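PDB 6CMK: zinc chaperone AztD from Citrobacter koseri, which acts as a periplasmic zinc chaperone, binding zinc ions and passing one directly to the solute-binding protein AztC of the AztABCD transport system. Local coordinates for residues A81-G84 with S85-V88; Q136-D139 with G140-S143; I40-D44 with K45-N49. All coordinates share one frame; numbering follows the deposited sequence.

Contact 1 (A81-G84 with S85-V88); sequences AIQG and SAGV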
# COMPACT_ATOMS: atom_id res chain seq x y z
N ALA B 81 -0.25 -19.74 -12.63
CA ALA B 81 0.66 -20.52 -13.46
C ALA B 81 -0.05 -20.78 -14.79
O ALA B 81 -0.93 -21.64 -14.88
CB ALA B 81 1.04 -21.82 -12.76
N ILE B 82 0.32 -20.00 -15.80
CA ILE B 82 -0.33 -20.03 -17.10
C ILE B 82 0.38 -21.09 -17.94
O ILE B 82 1.59 -21.01 -18.17
CB ILE B 82 -0.27 -18.65 -17.78
CG1 ILE B 82 -1.16 -17.63 -17.06
CG2 ILE B 82 -0.75 -18.76 -19.23
CD1 ILE B 82 -0.63 -17.06 -15.75
N GLN B 83 -0.38 -22.08 -18.41
CA GLN B 83 0.15 -23.23 -19.14
C GLN B 83 -0.44 -23.23 -20.55
O GLN B 83 -1.43 -23.90 -20.84
CB GLN B 83 -0.18 -24.51 -18.38
CG GLN B 83 0.43 -24.53 -16.98
CD GLN B 83 -0.38 -25.35 -16.00
OE1 GLN B 83 -0.51 -26.56 -16.16
NE2 GLN B 83 -0.92 -24.69 -14.98
N GLY B 84 0.20 -22.47 -21.44
CA GLY B 84 -0.37 -22.24 -22.76
C GLY B 84 -0.62 -23.51 -23.53
O GLY B 84 -1.68 -23.67 -24.15
N SER B 85 0.32 -24.45 -23.49
CA SER B 85 0.18 -25.68 -24.27
C SER B 85 -0.79 -26.66 -23.64
O SER B 85 -1.27 -27.56 -24.34
CB SER B 85 1.55 -26.35 -24.45
OG SER B 85 2.10 -26.75 -23.21
N ALA B 86 -1.09 -26.52 -22.36
CA ALA B 86 -1.97 -27.44 -21.66
C ALA B 86 -3.41 -26.94 -21.57
O ALA B 86 -4.28 -27.69 -21.12
CB ALA B 86 -1.44 -27.71 -20.25
N GLY B 87 -3.67 -25.70 -21.97
CA GLY B 87 -5.03 -25.17 -21.97
C GLY B 87 -5.58 -24.84 -20.60
O GLY B 87 -6.80 -24.91 -20.40
N VAL B 88 -4.73 -24.48 -19.65
CA VAL B 88 -5.18 -24.30 -18.27
C VAL B 88 -4.33 -23.25 -17.59
O VAL B 88 -3.16 -23.06 -17.93
CB VAL B 88 -5.12 -25.63 -17.49
CG1 VAL B 88 -3.68 -26.09 -17.33
CG2 VAL B 88 -5.81 -25.50 -16.14

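Contact 2 (Q136-D139 with G140-S143); sequences QWFD and GEDS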
# COMPACT_ATOMS: atom_id res chain seq x y z
N GLN B 136 -7.79 -12.96 -17.48
CA GLN B 136 -6.98 -13.97 -18.14
C GLN B 136 -7.39 -14.04 -19.61
O GLN B 136 -8.56 -14.28 -19.92
CB GLN B 136 -7.13 -15.33 -17.46
CG GLN B 136 -6.39 -16.47 -18.16
CD GLN B 136 -4.89 -16.27 -18.09
OE1 GLN B 136 -4.32 -16.16 -17.00
NE2 GLN B 136 -4.25 -16.21 -19.24
N TRP B 137 -6.42 -13.83 -20.50
CA TRP B 137 -6.64 -13.94 -21.94
C TRP B 137 -6.44 -15.38 -22.40
O TRP B 137 -5.59 -16.11 -21.88
CB TRP B 137 -5.68 -13.02 -22.69
CG TRP B 137 -6.05 -12.82 -24.12
CD1 TRP B 137 -5.66 -13.57 -25.20
CD2 TRP B 137 -6.89 -11.78 -24.63
NE1 TRP B 137 -6.22 -13.06 -26.36
CE2 TRP B 137 -6.98 -11.96 -26.03
CE3 TRP B 137 -7.58 -10.72 -24.04
CZ2 TRP B 137 -7.72 -11.11 -26.84
CZ3 TRP B 137 -8.33 -9.88 -24.86
CH2 TRP B 137 -8.38 -10.08 -26.24
N PHE B 138 -7.22 -15.77 -23.41
CA PHE B 138 -7.06 -17.07 -24.06
C PHE B 138 -6.95 -16.82 -25.56
O PHE B 138 -7.92 -16.39 -26.20
CB PHE B 138 -8.23 -18.01 -23.75
CG PHE B 138 -8.24 -18.51 -22.33
CD1 PHE B 138 -8.82 -17.75 -21.33
CD2 PHE B 138 -7.65 -19.71 -22.00
CE1 PHE B 138 -8.83 -18.19 -20.03
CE2 PHE B 138 -7.65 -20.16 -20.70
CZ PHE B 138 -8.24 -19.39 -19.70
N ASP B 139 -5.77 -17.10 -26.12
CA ASP B 139 -5.49 -16.82 -27.52
C ASP B 139 -6.39 -17.61 -28.47
O ASP B 139 -6.58 -17.18 -29.62
CB ASP B 139 -4.03 -17.15 -27.84
CG ASP B 139 -3.05 -16.17 -27.22
OD1 ASP B 139 -3.48 -15.15 -26.63
OD2 ASP B 139 -1.84 -16.43 -27.32
N GLY B 140 -6.93 -18.75 -28.04
CA GLY B 140 -7.76 -19.57 -28.90
C GLY B 140 -9.24 -19.49 -28.62
O GLY B 140 -10.01 -20.26 -29.21
N GLU B 141 -9.68 -18.59 -27.75
CA GLU B 141 -11.08 -18.44 -27.39
C GLU B 141 -11.56 -17.08 -27.87
O GLU B 141 -10.76 -16.17 -28.11
CB GLU B 141 -11.29 -18.58 -25.88
CG GLU B 141 -10.82 -19.91 -25.28
CD GLU B 141 -11.69 -21.08 -25.66
OE1 GLU B 141 -12.88 -20.87 -25.99
OE2 GLU B 141 -11.17 -22.22 -25.64
N ASP B 142 -12.87 -16.95 -28.05
CA ASP B 142 -13.45 -15.68 -28.43
C ASP B 142 -13.84 -14.84 -27.22
O ASP B 142 -14.52 -13.82 -27.39
CB ASP B 142 -14.67 -15.89 -29.33
CG ASP B 142 -15.83 -16.55 -28.60
OD1 ASP B 142 -15.78 -16.68 -27.36
OD2 ASP B 142 -16.80 -16.94 -29.29
N SER B 143 -13.42 -15.25 -26.02
CA SER B 143 -13.70 -14.54 -24.78
C SER B 143 -12.48 -14.55 -23.87
O SER B 143 -11.65 -15.48 -23.92
CB SER B 143 -14.88 -15.17 -24.01
OG SER B 143 -16.08 -15.08 -24.76
O HOH W 1 -9.20 -14.04 -24.55
O HOH W 2 -8.70 -14.31 -27.92

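Contact 3 (I40-D44 with K45-N49); sequences IADHD and KPVVN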
# COMPACT_ATOMS: atom_id res chain seq x y z
N ILE B 40 9.05 -20.81 -8.88
CA ILE B 40 9.97 -21.06 -9.99
C ILE B 40 9.38 -22.16 -10.86
O ILE B 40 9.14 -23.27 -10.39
CB ILE B 40 11.37 -21.46 -9.50
CG1 ILE B 40 11.90 -20.45 -8.48
CG2 ILE B 40 12.31 -21.54 -10.68
CD1 ILE B 40 12.23 -21.10 -7.16
N ALA B 41 9.19 -21.85 -12.14
CA ALA B 41 8.67 -22.81 -13.09
C ALA B 41 9.80 -23.44 -13.89
O ALA B 41 10.72 -22.75 -14.34
CB ALA B 41 7.68 -22.13 -14.05
N ASP B 42 9.72 -24.75 -14.06
CA ASP B 42 10.66 -25.49 -14.89
C ASP B 42 10.34 -25.25 -16.36
O ASP B 42 9.18 -25.11 -16.74
CB ASP B 42 10.59 -26.97 -14.56
CG ASP B 42 11.76 -27.75 -15.13
OD1 ASP B 42 11.64 -28.24 -16.28
OD2 ASP B 42 12.79 -27.84 -14.44
N HIS B 43 11.39 -25.18 -17.18
CA HIS B 43 11.18 -24.85 -18.58
C HIS B 43 10.46 -25.97 -19.32
O HIS B 43 9.65 -25.70 -20.21
CB HIS B 43 12.50 -24.56 -19.29
CG HIS B 43 12.34 -24.24 -20.74
ND1 HIS B 43 12.40 -25.20 -21.72
CD2 HIS B 43 12.07 -23.07 -21.37
CE1 HIS B 43 12.20 -24.64 -22.90
NE2 HIS B 43 11.99 -23.35 -22.71
N ASP B 44 10.76 -27.21 -18.97
CA ASP B 44 10.25 -28.38 -19.68
C ASP B 44 9.22 -29.17 -18.89
O ASP B 44 8.24 -29.65 -19.46
CB ASP B 44 11.41 -29.32 -20.04
CG ASP B 44 12.61 -28.58 -20.58
OD1 ASP B 44 12.53 -28.04 -21.70
OD2 ASP B 44 13.64 -28.53 -19.87
N LYS B 45 9.42 -29.33 -17.61
CA LYS B 45 8.51 -30.18 -16.87
C LYS B 45 7.37 -29.36 -16.28
O LYS B 45 7.56 -28.19 -15.92
CB LYS B 45 9.26 -30.90 -15.74
CG LYS B 45 10.42 -31.78 -16.22
CD LYS B 45 10.10 -32.47 -17.54
CE LYS B 45 10.98 -33.69 -17.76
NZ LYS B 45 12.35 -33.50 -17.21
N PRO B 46 6.18 -29.94 -16.18
CA PRO B 46 5.03 -29.23 -15.59
C PRO B 46 5.10 -29.17 -14.07
O PRO B 46 4.32 -29.80 -13.35
CB PRO B 46 3.84 -30.05 -16.10
CG PRO B 46 4.38 -31.43 -16.19
CD PRO B 46 5.80 -31.28 -16.69
N VAL B 47 6.05 -28.40 -13.56
CA VAL B 47 6.30 -28.30 -12.13
C VAL B 47 6.53 -26.85 -11.76
O VAL B 47 7.16 -26.09 -12.51
CB VAL B 47 7.50 -29.18 -11.71
CG1 VAL B 47 8.73 -28.79 -12.50
CG2 VAL B 47 7.77 -29.06 -10.22
N VAL B 48 6.03 -26.45 -10.59
CA VAL B 48 6.34 -25.16 -9.99
C VAL B 48 6.92 -25.43 -8.60
O VAL B 48 6.27 -26.09 -7.77
CB VAL B 48 5.12 -24.23 -9.91
CG1 VAL B 48 5.47 -22.93 -9.19
CG2 VAL B 48 4.59 -23.93 -11.29
N ASN B 49 8.14 -24.97 -8.37
CA ASN B 49 8.80 -25.10 -7.08
C ASN B 49 8.63 -23.82 -6.27
O ASN B 49 8.64 -22.72 -6.81
CB ASN B 49 10.28 -25.43 -7.25
CG ASN B 49 10.52 -26.86 -7.69
OD1 ASN B 49 10.23 -27.80 -6.96
ND2 ASN B 49 11.07 -27.02 -8.88
O HOH W 3 11.73 -25.01 -10.82
O HOH W 4 6.72 -25.19 -15.27

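Contact 1 (A81-G84 with S85-V88)
Gln-83 and Val-88 project side by side from the end of a hairpin, and methyl CG1 of Val-88 lies over one face of the Gln-83 amide, 3.6 Å from Gln-83 CD. With chi1 at 66°, that methyl stands between the valine's backbone N and carbonyl carbon, facing the amide. The amide itself is satisfied at both ends. Gln-83 NE2 turns back along its own strand to donate to Ala-81 O at 3.1 Å; the bond is straight (167°), though it comes from above the carbonyl plane. NE2 is also bonded to Ser-90 OG, while OE1 accepts from the backbone N atoms of Lys-65 and Gly-66, so the buried amide is held against rotation. On the backbone, Gln-83 N donates to Val-88 O at 3.0 Å. Two residues, Gly-87 and Val-88, stand opposite Gln-83 alone: a G1 beta bulge, with Gly-87 in the left-handed conformation (phi 74°) where strand 78-83 turns into strand 88-100. Gln-83 O is the acceptor that gathers the loop. Ala-86 N reaches it at 3.0 Å, and Gly-87 N adds a weak, bent bond at 3.1 Å. The Ala-86 methyl CB rests 3.9 Å from Gln-83 CB on the same side as the amide. Ala-86 O takes a hydrogen bond from Lys-65 NZ, and Gly-87 pairs through its backbone with Gly-121. Beyond the turn, Val-88 packs on Glu-118 and Thr-120 of strand 113-120.

Contact 2 (Q136-D139 with G140-S143)
Phe-138 and Glu-141 meet through their aliphatic carbons: Glu-141 CG lies 3.6 Å from Phe-138 CB, and the two side chains run alongside each other in the same direction. The aromatic ring and the carboxylate are nearly perpendicular, 82° apart. In the backbone between them, Glu-141 N donates to Phe-138 O at 3.2 Å, the bond that closes the turn. Two waters extend the closure. One accepts from Phe-138 N at 2.9 Å and lies within hydrogen-bonding distance of Ser-143 O; it also sits over the centre of the Trp-137 ring, 3.2 Å above its plane. The other bridges two carbonyls, 2.8 Å from both Phe-138 O and Glu-141 O. Further out, the bend in the Glu-141 chain (chi2 -71°) carries its carboxylate to the backbone N of Lys-122, bonded through OE2, while Trp-137 NE1 bonds to His-168 O and its ring meets that of His-168 edge-to-face. The Phe-138 side chain packs on Pro-124 and Leu-119. Asp-139, at the second position of the turn, uses OD2 to bond to ND1 of His-169, a zinc ligand. The whole is a type I beta turn from Phe-138 to Glu-141 linking two strands of a propeller blade, with Asp-139 as a second-shell residue of the high-affinity site of His-126, His-169 and His-216.

Contact 3 (I40-D44 with K45-N49)
The beta hairpin of strands 32-42 and 47-52 closes here, where Ile-40 pairs with Asn-49 and an Asx turn at Asp-42 starts the connecting loop. Ile-40 and Asn-49 are a hydrogen-bonded antiparallel pair, each backbone N reaching the other's O at 2.8 Å. A water fastens the same step, donating to Ile-40 O and accepting from Asn-49 ND2 at 2.9 Å, while Asn-49 OD1 is hydrogen-bonded to Thr-61 OG1. Ala-41 and Val-48 follow as a non-hydrogen-bonded pair, and Asp-42 N makes a longer bond, 3.3 Å, to Val-47 O. The Asp-42 carboxylate closes the turn. Its CG stands anti to the backbone N (chi1 -166°), which brings OD1 across the mouth of the loop. There OD1 accepts from two amides, Asp-44 N at 3.0 Å and Lys-45 N at 2.8 Å, both on its anti side but from opposite faces of the carboxylate plane. The Lys-45 bond is the straighter of the two, at 173°, and OD2 is engaged by Gln-391 N, so the carboxylate is gripped at both oxygens. Methyl CG1 of Val-47 presses against Asp-42 CB at 3.3 Å, a tight contact. Lys-45 runs alongside Asp-42, yet its NZ makes no salt bridge to that carboxylate. Next along the chain, Pro-46 centres an inverse gamma turn closed by Val-47 N and Lys-45 O. Within the loop, His-43 ND1 donates to Asp-44 OD1 at 2.8 Å, in the plane of its own ring but from above the carboxylate plane, and the His-43 ring meets Phe-393 edge-to-face. Within the blade the hairpin lies between strand 392-403, hydrogen-bonded to Ala-41, and strand 58-63, bonded to Val-48. Ala-41 and Val-48, on one face, pack on Leu-70 of strand 69-72 in the next sheet.

In the fold
All three are tight turns between successive antiparallel strands of a beta propeller, each in a different sheet, and none is wholly buried. Contact 2 is the surface one and alone has a carboxylate bonded to a zinc ligand; contacts 1 and 3 are partly buried, the first with the Ile-82 side chain about 10 Å from a bound zinc ion, the second away from the zinc sites. Their chemistry differs too: a buried amide and a bulge in 81-88, waters and a type I turn in 136-143, a carboxylate-centred Asx turn in 40-49. Contacts 1 and 2 touch by packing, Ile-82 CG1 lying 3.5 Å from Gln-136 OE1; contacts 1 and 3 do not, their nearest atoms about 4 Å apart.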